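Local coordinates for lipoprotein (Colwellia psychrerythraea, PDB 3O0Y) that is of unknown function but belongs to a bacterial family grouped with the metallopeptidases, and as a putative lipoprotein is probably carried on a membrane, at residues 110-115 with 464-469; 468-473 with 590-595. All blocks are in the same frame, centred on the assembly; numbering follows the deposited sequence.

Both contacts use the amino-terminal start of helix 467-483, and their centres lie 9 Å apart on the same side of the chain's centre. Interaction 1 is only partly buried and sets the lead-in to this helix against helix 100-117, almost wholly by apolar packing of leucine, proline and tyrosine. Interaction 2 is a buried contact, where the first turns of the same helix meet the linker between helices 580-588 and 595-608; here an aromatic ring lies against main chain, and a water joins polar backbone atoms. The two touch directly, since Y466 of interaction 1 also packs on A592, V593 and P594 of interaction 2.

Interaction 1 of 2, residues 110-115 with 464-469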
# COMPACT_ATOMS: atom_id res chain seq x y z
N ALA A 110 14.95 5.45 14.39
CA ALA A 110 15.63 6.63 13.74
C ALA A 110 15.27 6.63 12.24
O ALA A 110 14.97 7.67 11.65
CB ALA A 110 17.19 6.60 13.95
N GLY A 111 15.26 5.44 11.64
CA GLY A 111 14.93 5.33 10.18
C GLY A 111 13.49 5.69 9.89
O GLY A 111 13.22 6.34 8.92
N LEU A 112 12.56 5.20 10.71
CA LEU A 112 11.16 5.45 10.48
C LEU A 112 10.79 6.90 10.69
O LEU A 112 10.04 7.48 9.92
CB LEU A 112 10.25 4.58 11.34
CG LEU A 112 9.93 3.20 10.98
CD1 LEU A 112 9.12 2.52 12.09
CD2 LEU A 112 9.16 3.26 9.64
N THR A 113 11.37 7.56 11.72
CA THR A 113 11.08 8.95 11.94
C THR A 113 11.65 9.79 10.78
O THR A 113 11.06 10.80 10.32
CB THR A 113 11.52 9.43 13.31
OG1 THR A 113 12.90 9.06 13.56
CG2 THR A 113 10.60 8.85 14.42
N ARG A 114 12.81 9.39 10.25
CA ARG A 114 13.34 10.06 9.03
C ARG A 114 12.47 9.78 7.78
O ARG A 114 12.25 10.65 6.97
CB ARG A 114 14.77 9.62 8.75
CG ARG A 114 15.35 9.92 7.37
CD ARG A 114 15.41 11.40 6.95
NE ARG A 114 15.92 11.49 5.58
CZ ARG A 114 15.21 11.21 4.49
NH1 ARG A 114 13.90 10.87 4.59
NH2 ARG A 114 15.82 11.25 3.32
N TYR A 115 11.92 8.58 7.70
CA TYR A 115 11.04 8.23 6.59
C TYR A 115 9.81 9.14 6.62
O TYR A 115 9.45 9.71 5.61
CB TYR A 115 10.59 6.79 6.75
CG TYR A 115 9.58 6.29 5.77
CD1 TYR A 115 9.94 5.98 4.48
CD2 TYR A 115 8.26 6.02 6.16
CE1 TYR A 115 9.06 5.40 3.60
CE2 TYR A 115 7.37 5.41 5.28
CZ TYR A 115 7.77 5.13 4.00
OH TYR A 115 6.93 4.52 3.14
N ALA A 464 5.10 -0.63 10.93
CA ALA A 464 6.13 0.05 10.14
C ALA A 464 5.86 -0.25 8.67
O ALA A 464 5.79 -1.42 8.31
CB ALA A 464 7.54 -0.54 10.54
N PRO A 465 5.75 0.78 7.81
CA PRO A 465 5.40 0.55 6.40
C PRO A 465 6.65 0.57 5.54
O PRO A 465 6.88 1.65 4.86
CB PRO A 465 4.65 1.81 6.01
CG PRO A 465 5.13 2.83 6.91
CD PRO A 465 5.68 2.21 8.15
N TYR A 466 7.61 -0.28 5.80
CA TYR A 466 8.76 -0.55 4.96
C TYR A 466 8.30 -1.23 3.63
O TYR A 466 8.04 -2.43 3.59
CB TYR A 466 9.74 -1.44 5.70
CG TYR A 466 10.54 -0.67 6.71
CD1 TYR A 466 11.51 0.24 6.28
CD2 TYR A 466 10.30 -0.78 8.08
CE1 TYR A 466 12.20 1.03 7.21
CE2 TYR A 466 11.02 0.01 8.97
CZ TYR A 466 11.95 0.86 8.55
OH TYR A 466 12.69 1.61 9.47
N ASN A 467 8.23 -0.49 2.58
CA ASN A 467 7.69 -0.98 1.30
C ASN A 467 8.45 -2.20 0.75
O ASN A 467 7.81 -3.13 0.24
CB ASN A 467 7.74 0.20 0.29
CG ASN A 467 7.02 -0.06 -0.98
OD1 ASN A 467 5.80 -0.23 -1.00
ND2 ASN A 467 7.76 0.01 -2.09
N ALA A 468 9.79 -2.19 0.77
CA ALA A 468 10.57 -3.27 0.19
C ALA A 468 10.36 -4.53 1.01
O ALA A 468 10.13 -5.60 0.46
CB ALA A 468 12.03 -2.89 0.07
N TYR A 469 10.32 -4.39 2.31
CA TYR A 469 10.02 -5.55 3.18
C TYR A 469 8.63 -6.10 2.90
O TYR A 469 8.43 -7.31 2.77
CB TYR A 469 10.18 -5.18 4.66
CG TYR A 469 9.85 -6.31 5.59
CD1 TYR A 469 10.79 -7.11 6.15
CD2 TYR A 469 8.53 -6.51 5.92
CE1 TYR A 469 10.44 -8.13 7.01
CE2 TYR A 469 8.16 -7.57 6.73
CZ TYR A 469 9.10 -8.33 7.31
OH TYR A 469 8.73 -9.37 8.17
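L112 and Y466 meet where helix 100-117 packs against the N-cap and preceding turn of helix 467-483, a helix-to-helix-start contact in a mainly helical fold. Apolar packing dominates. L112 lies obliquely across the Y466 side chain, with CD2 3.8 Å from Y466 CE2 and CG 3.5 Å from Y466 OH. Y466 CB points away from helix 100-117, but CG stands anti to the carbonyl carbon (chi1 -78°), and the ring extends back to the leucine. The two methyls of L112 divide their other partners: CD1 meets A464 CB at 3.8 Å, while CD2 reaches P465 CD at 3.9 Å. An alanine in place of Y466 would probably open a gap beside L112 CG and CD2, and would also take the ring away from V108 and P594.

The second aromatic contact is Y115 with P465. Y115 brings CE2 to 3.8 Å from P465 CG. Its polar end is held by a hydrogen bond from OH to the carbonyl oxygen of W130, outside these segments. Close by, Y115 OH also lies 3.3 Å from P465 O.

Interaction 2 of 2, residues 468-473 with 590-595; sequences AYTEGW and NGAVPM
The backbone of 590-595, an extended linker ahead of helix 595-608, comes nearest the start of helix 467-483 where Y469 and A592 have their CA atoms 6.0 Å apart. G591 has a positive phi (81°), a conformation that favours glycine, just before the linker passes over the Y469 ring.

That ring carries the contact. Chi1 of 178° sets Y469 CG anti to the backbone N, on the side of the linker, and the ring lies against the linker main chain. A592 CA sits over its face in a CH-pi contact, 3.5 Å from the ring centroid and 15° off the normal, and V593 N lies above the same face, toward the rim. A592 CB continues the cover over one flank, 3.5 Å from Y469 CD2. V593 CG2 is a looser neighbour, 4.1 Å from Y469 CD1. M595 arrives from another direction: its chain, bent at chi2 and chi3, brings CE to the ring edge, 3.8 Å from Y469 CB. Toward the hydroxyl end, G591 O approaches Y469 CZ at 3.6 Å, while OH itself is hydrogen-bonded to V587 O of helix 580-588.

The polar link between the two segments runs through water. One molecule donates to V593 O at 2.9 Å and accepts a weak bond from Y469 N at 3.2 Å, an amide in the first turn of its helix. At the end of the linker, M595 N bonds to D297 OD2.

A buried tyrosine thus serves mainly as an apolar surface for main chain, with its one hydroxyl satisfied by helix 580-588. Apolar packing and the CH-pi contact, rather than direct polar bonds, therefore make up most of the contact between linker and helix 467-483, and the water gives V593 O a hydrogen-bond donor and links it, weakly, to Y469 N.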
# COMPACT_ATOMS: atom_id res chain seq x y z
N ALA A 468 9.79 -2.19 0.77
CA ALA A 468 10.57 -3.27 0.19
C ALA A 468 10.36 -4.53 1.01
O ALA A 468 10.13 -5.60 0.46
CB ALA A 468 12.03 -2.89 0.07
N TYR A 469 10.32 -4.39 2.31
CA TYR A 469 10.02 -5.55 3.18
C TYR A 469 8.63 -6.10 2.90
O TYR A 469 8.43 -7.31 2.77
CB TYR A 469 10.18 -5.18 4.66
CG TYR A 469 9.85 -6.31 5.59
CD1 TYR A 469 10.79 -7.11 6.15
CD2 TYR A 469 8.53 -6.51 5.92
CE1 TYR A 469 10.44 -8.13 7.01
CE2 TYR A 469 8.16 -7.57 6.73
CZ TYR A 469 9.10 -8.33 7.31
OH TYR A 469 8.73 -9.37 8.17
N THR A 470 7.65 -5.23 2.95
CA THR A 470 6.24 -5.56 2.92
C THR A 470 5.85 -6.13 1.56
O THR A 470 5.24 -7.21 1.53
CB THR A 470 5.32 -4.38 3.35
OG1 THR A 470 5.76 -3.93 4.65
CG2 THR A 470 3.83 -4.88 3.42
N GLU A 471 6.20 -5.47 0.47
CA GLU A 471 5.90 -5.97 -0.82
C GLU A 471 6.81 -7.10 -1.22
O GLU A 471 6.31 -8.05 -1.86
CB GLU A 471 6.00 -4.82 -1.84
CG GLU A 471 5.11 -3.68 -1.50
CD GLU A 471 3.59 -4.04 -1.34
OE1 GLU A 471 3.11 -5.18 -1.66
OE2 GLU A 471 2.89 -3.15 -0.80
N GLY A 472 8.10 -7.06 -0.84
CA GLY A 472 8.99 -8.11 -1.13
C GLY A 472 8.59 -9.40 -0.42
O GLY A 472 8.64 -10.50 -1.03
N TRP A 473 8.10 -9.28 0.81
CA TRP A 473 7.62 -10.46 1.55
C TRP A 473 6.46 -11.12 0.78
O TRP A 473 6.42 -12.34 0.64
CB TRP A 473 7.16 -10.08 2.98
CG TRP A 473 6.41 -11.30 3.58
CD1 TRP A 473 5.09 -11.51 3.55
CD2 TRP A 473 7.02 -12.55 3.94
NE1 TRP A 473 4.82 -12.80 3.95
CE2 TRP A 473 5.99 -13.44 4.20
CE3 TRP A 473 8.31 -12.95 4.15
CZ2 TRP A 473 6.24 -14.76 4.59
CZ3 TRP A 473 8.57 -14.25 4.52
CH2 TRP A 473 7.54 -15.10 4.80
N ASN A 590 10.20 -10.45 13.80
CA ASN A 590 10.83 -9.21 14.16
C ASN A 590 10.23 -7.99 13.46
O ASN A 590 10.72 -6.88 13.63
CB ASN A 590 12.36 -9.31 13.96
CG ASN A 590 12.96 -10.49 14.75
OD1 ASN A 590 12.92 -10.45 15.97
ND2 ASN A 590 13.47 -11.50 14.09
N GLY A 591 9.13 -8.17 12.75
CA GLY A 591 8.40 -7.05 12.16
C GLY A 591 9.01 -6.59 10.85
O GLY A 591 10.09 -6.99 10.46
N ALA A 592 8.33 -5.64 10.22
CA ALA A 592 8.81 -5.01 9.02
C ALA A 592 9.99 -4.12 9.37
O ALA A 592 9.94 -3.32 10.30
CB ALA A 592 7.65 -4.14 8.34
N VAL A 593 11.07 -4.29 8.63
CA VAL A 593 12.38 -3.64 8.95
C VAL A 593 13.11 -3.31 7.63
O VAL A 593 12.84 -3.87 6.59
CB VAL A 593 13.26 -4.59 9.79
CG1 VAL A 593 12.72 -4.76 11.28
CG2 VAL A 593 13.36 -6.03 9.11
N PRO A 594 14.09 -2.41 7.69
CA PRO A 594 15.02 -2.23 6.58
C PRO A 594 15.79 -3.48 6.34
O PRO A 594 16.00 -4.30 7.26
CB PRO A 594 15.95 -1.11 7.07
CG PRO A 594 15.41 -0.61 8.31
CD PRO A 594 14.45 -1.58 8.86
N MET A 595 16.16 -3.70 5.09
CA MET A 595 17.01 -4.81 4.74
C MET A 595 18.26 -4.99 5.59
O MET A 595 18.65 -6.12 5.90
CB MET A 595 17.29 -4.84 3.23
CG MET A 595 15.95 -5.18 2.32
SD MET A 595 15.07 -6.76 2.54
CE MET A 595 13.75 -6.11 3.63
O HOH W 1 12.60 -2.74 3.92